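PDB 2X4G: nucleoside-diphosphate-sugar epimerase from Pseudomonas aeruginosa, which probably binds NAD(P) through a Rossmann-type domain and may convert nucleotide-activated sugars, its own substrate and reaction not being established. Local coordinates for residues H13-V18 against E57-V62; L19-L24 against Q51-L56; P131-P134 against G139-G142; G142-S147 against G236-L241. All coordinates share one frame; numbering follows the deposited sequence.

Contact 1 (H13-V18 against E57-V62)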
loop_
_atom_site.group_PDB
_atom_site.type_symbol
_atom_site.label_atom_id
_atom_site.label_comp_id
_atom_site.label_asym_id
_atom_site.label_seq_id
_atom_site.Cartn_x
_atom_site.Cartn_y
_atom_site.Cartn_z
ATOM N N HIS A 13 34.005 20.710 -30.292
ATOM C CA HIS A 13 35.179 20.198 -29.544
ATOM C C HIS A 13 34.931 19.404 -28.213
ATOM O O HIS A 13 35.836 18.699 -27.752
ATOM C CB HIS A 13 36.234 21.340 -29.328
ATOM C CG HIS A 13 35.777 22.477 -28.431
ATOM N ND1 HIS A 13 34.619 23.206 -28.654
ATOM C CD2 HIS A 13 36.358 23.035 -27.334
ATOM C CE1 HIS A 13 34.489 24.136 -27.719
ATOM N NE2 HIS A 13 35.532 24.055 -26.907
ATOM N N VAL A 14 33.753 19.481 -27.599
ATOM C CA VAL A 14 33.541 18.769 -26.334
ATOM C C VAL A 14 32.409 17.734 -26.459
ATOM O O VAL A 14 31.419 17.962 -27.132
ATOM C CB VAL A 14 33.331 19.767 -25.175
ATOM C CG1 VAL A 14 33.059 19.058 -23.895
ATOM C CG2 VAL A 14 34.566 20.615 -25.004
ATOM N N LYS A 15 32.578 16.579 -25.824
ATOM C CA LYS A 15 31.619 15.472 -25.932
ATOM C C LYS A 15 31.071 15.150 -24.535
ATOM O O LYS A 15 31.847 14.805 -23.627
ATOM C CB LYS A 15 32.336 14.248 -26.509
ATOM C CG LYS A 15 31.549 13.411 -27.501
ATOM C CD LYS A 15 32.391 12.224 -27.991
ATOM C CE LYS A 15 32.364 12.086 -29.500
ATOM N NZ LYS A 15 32.927 10.791 -29.976
ATOM N N TYR A 16 29.762 15.297 -24.346
ATOM C CA TYR A 16 29.130 14.952 -23.072
ATOM C C TYR A 16 28.070 13.888 -23.286
ATOM O O TYR A 16 27.352 13.925 -24.280
ATOM C CB TYR A 16 28.493 16.166 -22.393
ATOM C CG TYR A 16 29.461 17.273 -21.989
ATOM C CD1 TYR A 16 29.351 18.536 -22.532
ATOM C CD2 TYR A 16 30.465 17.064 -21.048
ATOM C CE1 TYR A 16 30.199 19.551 -22.173
ATOM C CE2 TYR A 16 31.323 18.084 -20.685
ATOM C CZ TYR A 16 31.174 19.325 -21.260
ATOM O OH TYR A 16 31.987 20.378 -20.957
ATOM N N ALA A 17 27.977 12.951 -22.341
ATOM C CA ALA A 17 27.035 11.836 -22.419
ATOM C C ALA A 17 25.946 11.978 -21.378
ATOM O O ALA A 17 26.151 12.625 -20.367
ATOM C CB ALA A 17 27.761 10.513 -22.219
ATOM N N VAL A 18 24.794 11.356 -21.637
ATOM C CA VAL A 18 23.670 11.325 -20.704
ATOM C C VAL A 18 23.130 9.906 -20.612
ATOM O O VAL A 18 22.812 9.313 -21.636
ATOM C CB VAL A 18 22.500 12.205 -21.208
ATOM C CG1 VAL A 18 21.406 12.295 -20.152
ATOM C CG2 VAL A 18 22.979 13.586 -21.594
ATOM N N GLU A 57 20.382 14.573 -33.326
ATOM C CA GLU A 57 21.504 13.989 -34.058
ATOM C C GLU A 57 22.547 13.503 -33.089
ATOM O O GLU A 57 23.701 13.894 -33.190
ATOM C CB GLU A 57 22.115 14.990 -35.039
ATOM C CG GLU A 57 21.188 15.298 -36.230
ATOM C CD GLU A 57 21.792 16.298 -37.201
ATOM O OE1 GLU A 57 22.988 16.157 -37.516
ATOM O OE2 GLU A 57 21.073 17.220 -37.653
ATOM N N PRO A 58 22.136 12.637 -32.146
ATOM C CA PRO A 58 23.001 12.138 -31.093
ATOM C C PRO A 58 23.854 11.020 -31.587
ATOM O O PRO A 58 23.543 10.422 -32.604
ATOM C CB PRO A 58 22.010 11.565 -30.076
ATOM C CG PRO A 58 20.908 11.029 -30.915
ATOM C CD PRO A 58 20.834 11.936 -32.146
ATOM N N GLU A 59 24.918 10.734 -30.862
ATOM C CA GLU A 59 25.661 9.494 -31.049
ATOM C C GLU A 59 25.136 8.574 -29.941
ATOM O O GLU A 59 25.083 8.976 -28.791
ATOM C CB GLU A 59 27.169 9.765 -30.932
ATOM C CG GLU A 59 28.056 8.546 -30.746
ATOM C CD GLU A 59 29.543 8.893 -30.613
ATOM O OE1 GLU A 59 29.920 10.089 -30.539
ATOM O OE2 GLU A 59 30.347 7.946 -30.571
ATOM N N CYS A 60 24.705 7.370 -30.290
ATOM C CA CYS A 60 24.076 6.460 -29.334
ATOM C C CYS A 60 24.965 5.300 -29.075
ATOM O O CYS A 60 25.494 4.699 -30.007
ATOM C CB CYS A 60 22.767 5.936 -29.875
ATOM S SG CYS A 60 21.578 7.236 -30.020
ATOM N N ARG A 61 25.102 4.968 -27.798
ATOM C CA ARG A 61 25.907 3.835 -27.368
ATOM C C ARG A 61 25.056 2.935 -26.499
ATOM O O ARG A 61 24.441 3.409 -25.548
ATOM C CB ARG A 61 27.119 4.351 -26.612
ATOM C CG ARG A 61 27.934 5.349 -27.437
ATOM C CD ARG A 61 29.121 5.891 -26.671
ATOM N NE ARG A 61 30.015 6.627 -27.556
ATOM C CZ ARG A 61 31.146 7.201 -27.171
ATOM N NH1 ARG A 61 31.881 7.838 -28.063
ATOM N NH2 ARG A 61 31.545 7.134 -25.904
ATOM N N VAL A 62 24.984 1.652 -26.848
ATOM C CA VAL A 62 24.114 0.718 -26.130
ATOM C C VAL A 62 24.847 0.163 -24.916
ATOM O O VAL A 62 26.021 -0.166 -24.989
ATOM C CB VAL A 62 23.622 -0.439 -27.018
ATOM C CG1 VAL A 62 22.576 -1.261 -26.276
ATOM C CG2 VAL A 62 23.023 0.086 -28.284
#

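Contact 2 (L19-L24 against Q51-L56)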
loop_
_atom_site.group_PDB
_atom_site.type_symbol
_atom_site.label_atom_id
_atom_site.label_comp_id
_atom_site.label_asym_id
_atom_site.label_seq_id
_atom_site.Cartn_x
_atom_site.Cartn_y
_atom_site.Cartn_z
ATOM N N LEU A 19 23.045 9.349 -19.406
ATOM C CA LEU A 19 22.296 8.108 -19.179
ATOM C C LEU A 19 20.938 8.496 -18.685
ATOM O O LEU A 19 20.829 9.394 -17.851
ATOM C CB LEU A 19 22.945 7.231 -18.116
ATOM C CG LEU A 19 24.223 6.559 -18.619
ATOM C CD1 LEU A 19 25.408 7.540 -18.502
ATOM C CD2 LEU A 19 24.503 5.254 -17.910
ATOM N N GLY A 20 19.909 7.808 -19.171
ATOM C CA GLY A 20 18.530 8.089 -18.783
ATOM C C GLY A 20 17.962 9.261 -19.550
ATOM O O GLY A 20 17.112 9.980 -19.038
ATOM N N ALA A 21 18.414 9.413 -20.792
ATOM C CA ALA A 21 18.016 10.502 -21.668
ATOM C C ALA A 21 16.552 10.505 -22.084
ATOM O O ALA A 21 16.048 11.528 -22.537
ATOM C CB ALA A 21 18.866 10.485 -22.905
ATOM N N THR A 22 15.861 9.387 -21.950
ATOM C CA THR A 22 14.448 9.315 -22.343
ATOM C C THR A 22 13.520 9.773 -21.209
ATOM O O THR A 22 12.347 10.028 -21.443
ATOM C CB THR A 22 14.052 7.892 -22.761
ATOM O OG1 THR A 22 14.299 7.011 -21.670
ATOM C CG2 THR A 22 14.853 7.429 -23.958
ATOM N N GLY A 23 14.036 9.867 -19.987
ATOM C CA GLY A 23 13.269 10.466 -18.893
ATOM C C GLY A 23 13.160 11.976 -19.049
ATOM O O GLY A 23 13.889 12.577 -19.841
ATOM N N LEU A 24 12.277 12.602 -18.274
ATOM C CA LEU A 24 11.997 14.029 -18.410
ATOM C C LEU A 24 13.246 14.854 -18.221
ATOM O O LEU A 24 13.571 15.702 -19.042
ATOM C CB LEU A 24 10.940 14.481 -17.391
ATOM C CG LEU A 24 10.593 15.983 -17.341
ATOM C CD1 LEU A 24 10.245 16.529 -18.726
ATOM C CD2 LEU A 24 9.472 16.235 -16.336
ATOM N N GLN A 51 15.233 6.537 -29.993
ATOM C CA GLN A 51 14.900 7.181 -31.272
ATOM C C GLN A 51 13.969 8.401 -31.131
ATOM O O GLN A 51 13.816 9.153 -32.087
ATOM C CB GLN A 51 14.305 6.180 -32.278
ATOM C CG GLN A 51 13.065 5.406 -31.780
ATOM C CD GLN A 51 13.382 3.951 -31.311
ATOM O OE1 GLN A 51 14.140 3.737 -30.353
ATOM N NE2 GLN A 51 12.779 2.960 -31.989
ATOM N N ARG A 52 13.359 8.605 -29.959
ATOM C CA ARG A 52 12.665 9.871 -29.686
ATOM C C ARG A 52 13.613 11.067 -29.642
ATOM O O ARG A 52 13.157 12.196 -29.651
ATOM C CB ARG A 52 11.903 9.836 -28.354
ATOM C CG ARG A 52 10.839 8.771 -28.260
ATOM C CD ARG A 52 9.605 9.165 -27.412
ATOM N NE ARG A 52 9.954 10.011 -26.282
ATOM C CZ ARG A 52 10.651 9.607 -25.225
ATOM N NH1 ARG A 52 11.082 8.349 -25.126
ATOM N NH2 ARG A 52 10.919 10.472 -24.251
ATOM N N LEU A 53 14.916 10.817 -29.545
ATOM C CA LEU A 53 15.917 11.871 -29.460
ATOM C C LEU A 53 16.767 11.975 -30.732
ATOM O O LEU A 53 17.737 12.752 -30.792
ATOM C CB LEU A 53 16.804 11.658 -28.225
ATOM C CG LEU A 53 16.178 12.140 -26.916
ATOM C CD1 LEU A 53 14.998 11.280 -26.559
ATOM C CD2 LEU A 53 17.182 12.117 -25.796
ATOM N N ALA A 54 16.392 11.227 -31.762
ATOM C CA ALA A 54 17.135 11.261 -33.025
ATOM C C ALA A 54 17.277 12.687 -33.590
ATOM O O ALA A 54 18.306 13.023 -34.155
ATOM C CB ALA A 54 16.486 10.327 -34.061
ATOM N N TYR A 55 16.258 13.521 -33.413
ATOM C CA TYR A 55 16.295 14.917 -33.862
ATOM C C TYR A 55 17.511 15.700 -33.327
ATOM O O TYR A 55 17.977 16.633 -33.985
ATOM C CB TYR A 55 14.979 15.639 -33.529
ATOM C CG TYR A 55 14.787 15.982 -32.058
ATOM C CD1 TYR A 55 14.394 15.013 -31.132
ATOM C CD2 TYR A 55 14.982 17.278 -31.591
ATOM C CE1 TYR A 55 14.216 15.317 -29.806
ATOM C CE2 TYR A 55 14.815 17.586 -30.242
ATOM C CZ TYR A 55 14.431 16.596 -29.356
ATOM O OH TYR A 55 14.258 16.884 -28.023
ATOM N N LEU A 56 18.044 15.306 -32.170
ATOM C CA LEU A 56 19.264 15.934 -31.634
ATOM C C LEU A 56 20.532 15.503 -32.380
ATOM O O LEU A 56 21.623 16.026 -32.113
ATOM C CB LEU A 56 19.428 15.651 -30.128
ATOM C CG LEU A 56 18.302 16.114 -29.179
ATOM C CD1 LEU A 56 18.593 15.694 -27.756
ATOM C CD2 LEU A 56 18.111 17.607 -29.253
#

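Contact 3 (P131-P134 against G139-G142)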
loop_
_atom_site.group_PDB
_atom_site.type_symbol
_atom_site.label_atom_id
_atom_site.label_comp_id
_atom_site.label_asym_id
_atom_site.label_seq_id
_atom_site.Cartn_x
_atom_site.Cartn_y
_atom_site.Cartn_z
ATOM N N PRO A 131 17.910 16.740 5.411
ATOM C CA PRO A 131 16.920 16.946 6.451
ATOM C C PRO A 131 16.281 18.319 6.308
ATOM O O PRO A 131 16.743 19.142 5.513
ATOM C CB PRO A 131 17.742 16.861 7.738
ATOM C CG PRO A 131 19.085 17.320 7.348
ATOM C CD PRO A 131 19.282 16.836 5.941
ATOM N N ARG A 132 15.228 18.554 7.084
ATOM C CA ARG A 132 14.465 19.794 7.015
ATOM C C ARG A 132 15.251 20.914 7.700
ATOM O O ARG A 132 15.879 20.695 8.719
ATOM C CB ARG A 132 13.097 19.576 7.672
ATOM C CG ARG A 132 12.117 20.745 7.546
ATOM C CD ARG A 132 10.747 20.400 8.147
ATOM N NE ARG A 132 10.053 19.396 7.345
ATOM C CZ ARG A 132 9.433 19.640 6.190
ATOM N NH1 ARG A 132 9.403 20.872 5.674
ATOM N NH2 ARG A 132 8.842 18.643 5.536
ATOM N N HIS A 133 15.258 22.111 7.147
ATOM C CA HIS A 133 16.025 23.168 7.790
ATOM C C HIS A 133 15.563 23.277 9.249
ATOM O O HIS A 133 14.366 23.473 9.493
ATOM C CB HIS A 133 15.825 24.503 7.080
ATOM C CG HIS A 133 16.825 25.548 7.463
ATOM N ND1 HIS A 133 16.734 26.277 8.627
ATOM C CD2 HIS A 133 17.936 25.990 6.829
ATOM C CE1 HIS A 133 17.748 27.122 8.694
ATOM N NE2 HIS A 133 18.488 26.975 7.610
ATOM N N PRO A 134 16.502 23.179 10.217
ATOM C CA PRO A 134 16.152 23.129 11.636
ATOM C C PRO A 134 15.500 24.401 12.205
ATOM O O PRO A 134 14.994 24.369 13.332
ATOM C CB PRO A 134 17.502 22.870 12.319
ATOM C CG PRO A 134 18.499 23.469 11.411
ATOM C CD PRO A 134 17.960 23.307 10.025
ATOM N N GLY A 139 15.744 25.249 2.515
ATOM C CA GLY A 139 16.866 24.340 2.594
ATOM C C GLY A 139 18.021 24.659 1.663
ATOM O O GLY A 139 17.851 25.279 0.613
ATOM N N HIS A 140 19.203 24.203 2.061
ATOM C CA HIS A 140 20.433 24.524 1.370
ATOM C C HIS A 140 21.388 23.330 1.442
ATOM O O HIS A 140 21.152 22.365 2.174
ATOM C CB HIS A 140 21.060 25.811 1.964
ATOM C CG HIS A 140 21.384 25.719 3.426
ATOM N ND1 HIS A 140 22.575 25.205 3.895
ATOM C CD2 HIS A 140 20.668 26.065 4.522
ATOM C CE1 HIS A 140 22.573 25.226 5.215
ATOM N NE2 HIS A 140 21.429 25.744 5.621
ATOM N N GLU A 141 22.472 23.416 0.688
ATOM C CA GLU A 141 23.376 22.293 0.489
ATOM C C GLU A 141 24.114 21.809 1.753
ATOM O O GLU A 141 24.622 20.684 1.789
ATOM C CB GLU A 141 24.393 22.670 -0.578
ATOM C CG GLU A 141 23.819 22.759 -1.983
ATOM C CD GLU A 141 23.184 24.097 -2.345
ATOM O OE1 GLU A 141 22.739 24.228 -3.505
ATOM O OE2 GLU A 141 23.116 25.001 -1.490
ATOM N N GLY A 142 24.181 22.656 2.774
ATOM C CA GLY A 142 24.860 22.331 4.013
ATOM C C GLY A 142 24.058 21.462 4.954
ATOM O O GLY A 142 24.570 21.039 5.974
#

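Contact 4 (G142-S147 against G236-L241)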
loop_
_atom_site.group_PDB
_atom_site.type_symbol
_atom_site.label_atom_id
_atom_site.label_comp_id
_atom_site.label_asym_id
_atom_site.label_seq_id
_atom_site.Cartn_x
_atom_site.Cartn_y
_atom_site.Cartn_z
ATOM N N GLY A 142 24.181 22.656 2.774
ATOM C CA GLY A 142 24.860 22.331 4.013
ATOM C C GLY A 142 24.058 21.462 4.954
ATOM O O GLY A 142 24.570 21.039 5.974
ATOM N N LEU A 143 22.792 21.204 4.630
ATOM C CA LEU A 143 21.939 20.368 5.470
ATOM C C LEU A 143 22.277 18.906 5.254
ATOM O O LEU A 143 21.984 18.364 4.217
ATOM C CB LEU A 143 20.460 20.602 5.149
ATOM C CG LEU A 143 19.906 21.999 5.404
ATOM C CD1 LEU A 143 18.417 21.977 5.205
ATOM C CD2 LEU A 143 20.240 22.484 6.830
ATOM N N PHE A 144 22.887 18.269 6.239
ATOM C CA PHE A 144 23.202 16.856 6.154
ATOM C C PHE A 144 22.619 16.098 7.331
ATOM O O PHE A 144 22.491 16.627 8.429
ATOM C CB PHE A 144 24.707 16.651 6.181
ATOM C CG PHE A 144 25.411 17.085 4.938
ATOM C CD1 PHE A 144 26.004 18.323 4.864
ATOM C CD2 PHE A 144 25.522 16.234 3.858
ATOM C CE1 PHE A 144 26.674 18.711 3.727
ATOM C CE2 PHE A 144 26.198 16.617 2.719
ATOM C CZ PHE A 144 26.768 17.849 2.652
ATOM N N TYR A 145 22.275 14.842 7.100
ATOM C CA TYR A 145 22.045 13.902 8.186
ATOM C C TYR A 145 23.423 13.445 8.700
ATOM O O TYR A 145 24.233 12.955 7.923
ATOM C CB TYR A 145 21.278 12.687 7.663
ATOM C CG TYR A 145 19.796 12.879 7.442
ATOM C CD1 TYR A 145 19.270 12.971 6.158
ATOM C CD2 TYR A 145 18.910 12.917 8.526
ATOM C CE1 TYR A 145 17.906 13.125 5.951
ATOM C CE2 TYR A 145 17.545 13.067 8.337
ATOM C CZ TYR A 145 17.046 13.176 7.042
ATOM O OH TYR A 145 15.692 13.327 6.836
ATOM N N ASP A 146 23.704 13.594 9.989
ATOM C CA ASP A 146 25.015 13.153 10.516
ATOM C C ASP A 146 25.328 11.658 10.275
ATOM O O ASP A 146 26.498 11.253 10.225
ATOM C CB ASP A 146 25.132 13.454 12.025
ATOM C CG ASP A 146 25.360 14.947 12.318
ATOM O OD1 ASP A 146 25.883 15.654 11.418
ATOM O OD2 ASP A 146 25.015 15.402 13.442
ATOM N N SER A 147 24.271 10.862 10.129
ATOM C CA SER A 147 24.373 9.417 10.019
ATOM C C SER A 147 23.042 8.889 9.503
ATOM O O SER A 147 22.200 9.667 9.091
ATOM C CB SER A 147 24.664 8.845 11.400
ATOM O OG SER A 147 23.601 9.168 12.286
ATOM N N GLY A 236 32.595 16.987 -5.663
ATOM C CA GLY A 236 32.131 16.593 -4.343
ATOM C C GLY A 236 31.088 17.497 -3.709
ATOM O O GLY A 236 30.650 17.233 -2.589
ATOM N N GLU A 237 30.681 18.554 -4.414
ATOM C CA GLU A 237 29.674 19.483 -3.896
ATOM C C GLU A 237 28.269 19.205 -4.446
ATOM O O GLU A 237 28.106 18.653 -5.538
ATOM C CB GLU A 237 30.067 20.910 -4.243
ATOM C CG GLU A 237 31.391 21.391 -3.626
ATOM C CD GLU A 237 31.375 21.324 -2.119
ATOM O OE1 GLU A 237 32.346 20.783 -1.531
ATOM O OE2 GLU A 237 30.374 21.790 -1.522
ATOM N N ARG A 238 27.256 19.595 -3.683
ATOM C CA ARG A 238 25.861 19.566 -4.146
ATOM C C ARG A 238 25.476 20.936 -4.692
ATOM O O ARG A 238 26.011 21.961 -4.257
ATOM C CB ARG A 238 24.906 19.204 -3.008
ATOM C CG ARG A 238 25.391 18.038 -2.164
ATOM C CD ARG A 238 24.286 17.292 -1.444
ATOM N NE ARG A 238 23.969 17.898 -0.155
ATOM C CZ ARG A 238 23.480 17.247 0.905
ATOM N NH1 ARG A 238 23.247 15.936 0.880
ATOM N NH2 ARG A 238 23.240 17.925 2.016
ATOM N N TYR A 239 24.563 20.960 -5.656
ATOM C CA TYR A 239 24.010 22.216 -6.143
ATOM C C TYR A 239 22.520 22.074 -6.357
ATOM O O TYR A 239 22.068 21.330 -7.228
ATOM C CB TYR A 239 24.686 22.643 -7.439
ATOM C CG TYR A 239 26.131 22.974 -7.256
ATOM C CD1 TYR A 239 27.112 22.007 -7.422
ATOM C CD2 TYR A 239 26.519 24.249 -6.884
ATOM C CE1 TYR A 239 28.451 22.320 -7.251
ATOM C CE2 TYR A 239 27.849 24.563 -6.699
ATOM C CZ TYR A 239 28.809 23.596 -6.890
ATOM O OH TYR A 239 30.129 23.923 -6.703
ATOM N N LEU A 240 21.766 22.786 -5.523
ATOM C CA LEU A 240 20.324 22.880 -5.657
ATOM C C LEU A 240 19.940 23.762 -6.871
ATOM O O LEU A 240 20.392 24.909 -7.015
ATOM C CB LEU A 240 19.731 23.430 -4.375
ATOM C CG LEU A 240 19.709 22.497 -3.168
ATOM C CD1 LEU A 240 19.427 23.296 -1.898
ATOM C CD2 LEU A 240 18.640 21.396 -3.390
ATOM N N LEU A 241 19.127 23.178 -7.754
ATOM C CA LEU A 241 18.705 23.810 -8.983
ATOM C C LEU A 241 17.220 24.074 -8.783
ATOM O O LEU A 241 16.430 23.167 -8.846
ATOM C CB LEU A 241 18.996 22.887 -10.175
ATOM C CG LEU A 241 20.470 22.437 -10.325
ATOM C CD1 LEU A 241 20.644 21.438 -11.446
ATOM C CD2 LEU A 241 21.411 23.635 -10.540
HETATM O O HOH W 1 22.230 14.321 3.789
#

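Contact 1 (H13-V18 against E57-V62)
K15 faces E59 with the two backbones well apart: their CA atoms are 9.9 Å from each other, and two residues further along the A17 and R61 CA atoms are 9.5 Å apart. The near-constant gap, about twice the spacing of paired strands, shows that strands 15-19 and 59-62 run alongside each other as second neighbours, with strand 39-44 between them and parallel to both. The contact is therefore made by long side chains alone, which meet across one face of that middle strand. The K15 chain, bent at its third torsion (chi3 -132°), crosses E59 at about a right angle, and its NZ lies 3.1 Å from E59 OE1 in a salt bridge that uses the syn lone pair of the oxygen. This strand order, 59-62, 39-44, 15-19, belongs to one edge of the parallel sheet of a Rossmann-type fold. The other carboxylate oxygen, OE2, takes a bond from R61 NH1 (2.9 Å, 159° at the hydrogen) and a weak one from NE. It lies in the guanidinium plane, whereas R61 NH1 stands well above the plane of the carboxylate. Two cations thus share E59, which would offset the closeness of K15 NZ and R61 NH1, 3.7 Å apart. R61 is further held by NH2, which donates to the carbonyl oxygens of R76 and A74, while the K15 backbone N binds D79 OD2.

Contact 2 (L19-L24 against Q51-L56)
T22 and R52 cross at about a right angle where the glycine-rich turn after the first strand of the Rossmann-type fold meets the 3-10 segment 51-56. The sequence G20-A21-T22-G23 begins the GxxGxxG pattern that in relatives lies against the dinucleotide pyrophosphate. Here it forms a type I turn, closed by G23 N on G20 O, with G23 as N-cap of helix 24-35. R52 bends at its second and third torsions (chi3 -35°), bringing its guanidinium up to T22: NH1 lies 3.8 Å from T22 CB, and CG2 of the same threonine is the other carbon beside it. An edge of the guanidinium, not a face, is presented to the T22 carbonyl. Next to this polar pair, L53 points at A21, with its CD2 branch 3.7 Å from A21 CB and 3.5 Å from A21 O, and both side chains also touch L42 of strand 39-44. The apolar pair is buried, while T22 and R52 are partly exposed, with R52 reaching H27 and I190 as well. Binding is to backbone oxygen: R52 NH2 donates to T22 O over 3.2 Å, nearly straight at 164°, in the carbonyl plane and on a lone pair.

Contact 3 (P131-P134 against G139-G142)
H140 ND1, in the ring that meets H133, accepts the backbone N-H of G142 at 3.2 Å. The bond is bent, 143° at the hydrogen, and the donor is tilted out of the imidazole plane. It makes a local turn in which a side chain binds the backbone two residues on. With chi1 at 59°, H140 CG sits between its own N and carbonyl carbon, and the ring is thereby brought up against H133. The two imidazoles meet rim to rim: CD2 of H133 lies 3.6 Å from CD2 of H140, the centroids are 5.4 Å apart and the planes are inclined by 65°. Neither ring covers a face of the other, so this is a van der Waals meeting of edges, not a stack. On one face of H133 the CD atom of P134 packs near the rim, and H133 ND1 accepts from the backbone N of Q135. With both ND1 atoms acting as acceptors, each ring would probably carry its proton on NE2 if neutral. The backbones approach most closely at H133 and G139, whose CA atoms are 5.4 Å apart, where the chain returns after the few residues between the segments. Q304 binds P131 O through NE2 and H133 N through OE1, while G139 pairs by backbone with F305 and D307. The whole lies in the long connection between strand 121-124 and helix 154-171, where the stretch 303-307 lies against it and E141 reaches strand 238-247.

Contact 4 (G142-S147 against G236-L241)
L143 and F144 meet R238 of strand 238-247 from a loop whose backbone stays remote, with the L143 and R238 CA atoms 10.4 Å apart, so no strand pairing is involved and the R238 side chain bridges the gap. F144 and R238 come from opposite directions and overlap as flat groups. The guanidinium lies nearly parallel to the phenyl ring, planes at 13°, and R238 CZ is 3.9 Å from the F144 centroid. The stack is off-centre on the ring: NH2 sits over one face toward the rim, while F144 CE2 comes over the middle of the guanidinium. That is a stacked cation-pi arrangement, with a delocalised cation set flat against the aromatic face. R238 bends at its third torsion (chi3 -87°), which turns the guanidinium to meet the ring by its face and leaves its edge for polar partners. At that edge NH2 approaches L143 O at 2.6 Å, a weak bond because the angle at the hydrogen is only 122°; the same nitrogen also donates to E141 O, so two carbonyls of one loop receive it. NH1 forms a salt bridge with D163, which would help to balance the charge of this buried arginine, and a water in the guanidinium plane links NH1 weakly to Y145 N. R238 is one tie from loop to strand; E141 OE1, bonded to L240 N, is another. D163 and R167, the latter touching both F144 and R238, belong to helix 154-171; R238 packs on I180 of strand 176-185, the parallel neighbour of strand 238-247.

How the contacts relate
From the N terminus, strand 15-19 opens contact 1 and runs straight into the glycine-rich turn that opens contact 2. Helix 24-35 and strand 39-44 follow before contact 2 closes at 51-56 and contact 1 at 57-62. Contact 2 is therefore the inner of two concentric loops, touching contact 1 where P58 CD packs 3.5 Å from L53 O. Contact 3 follows in series, closing a short surface loop. Contact 4 begins on G142, which it shares with contact 3; 88 residues separate its segments, and it joins the connection between strand 121-124 and helix 154-171 to strand 238-247, where E141 OE1 probably hydrogen-bonds L240 N (2.7 Å). Contacts 1 and 4 reach the same sheet, their centres about 29 Å apart.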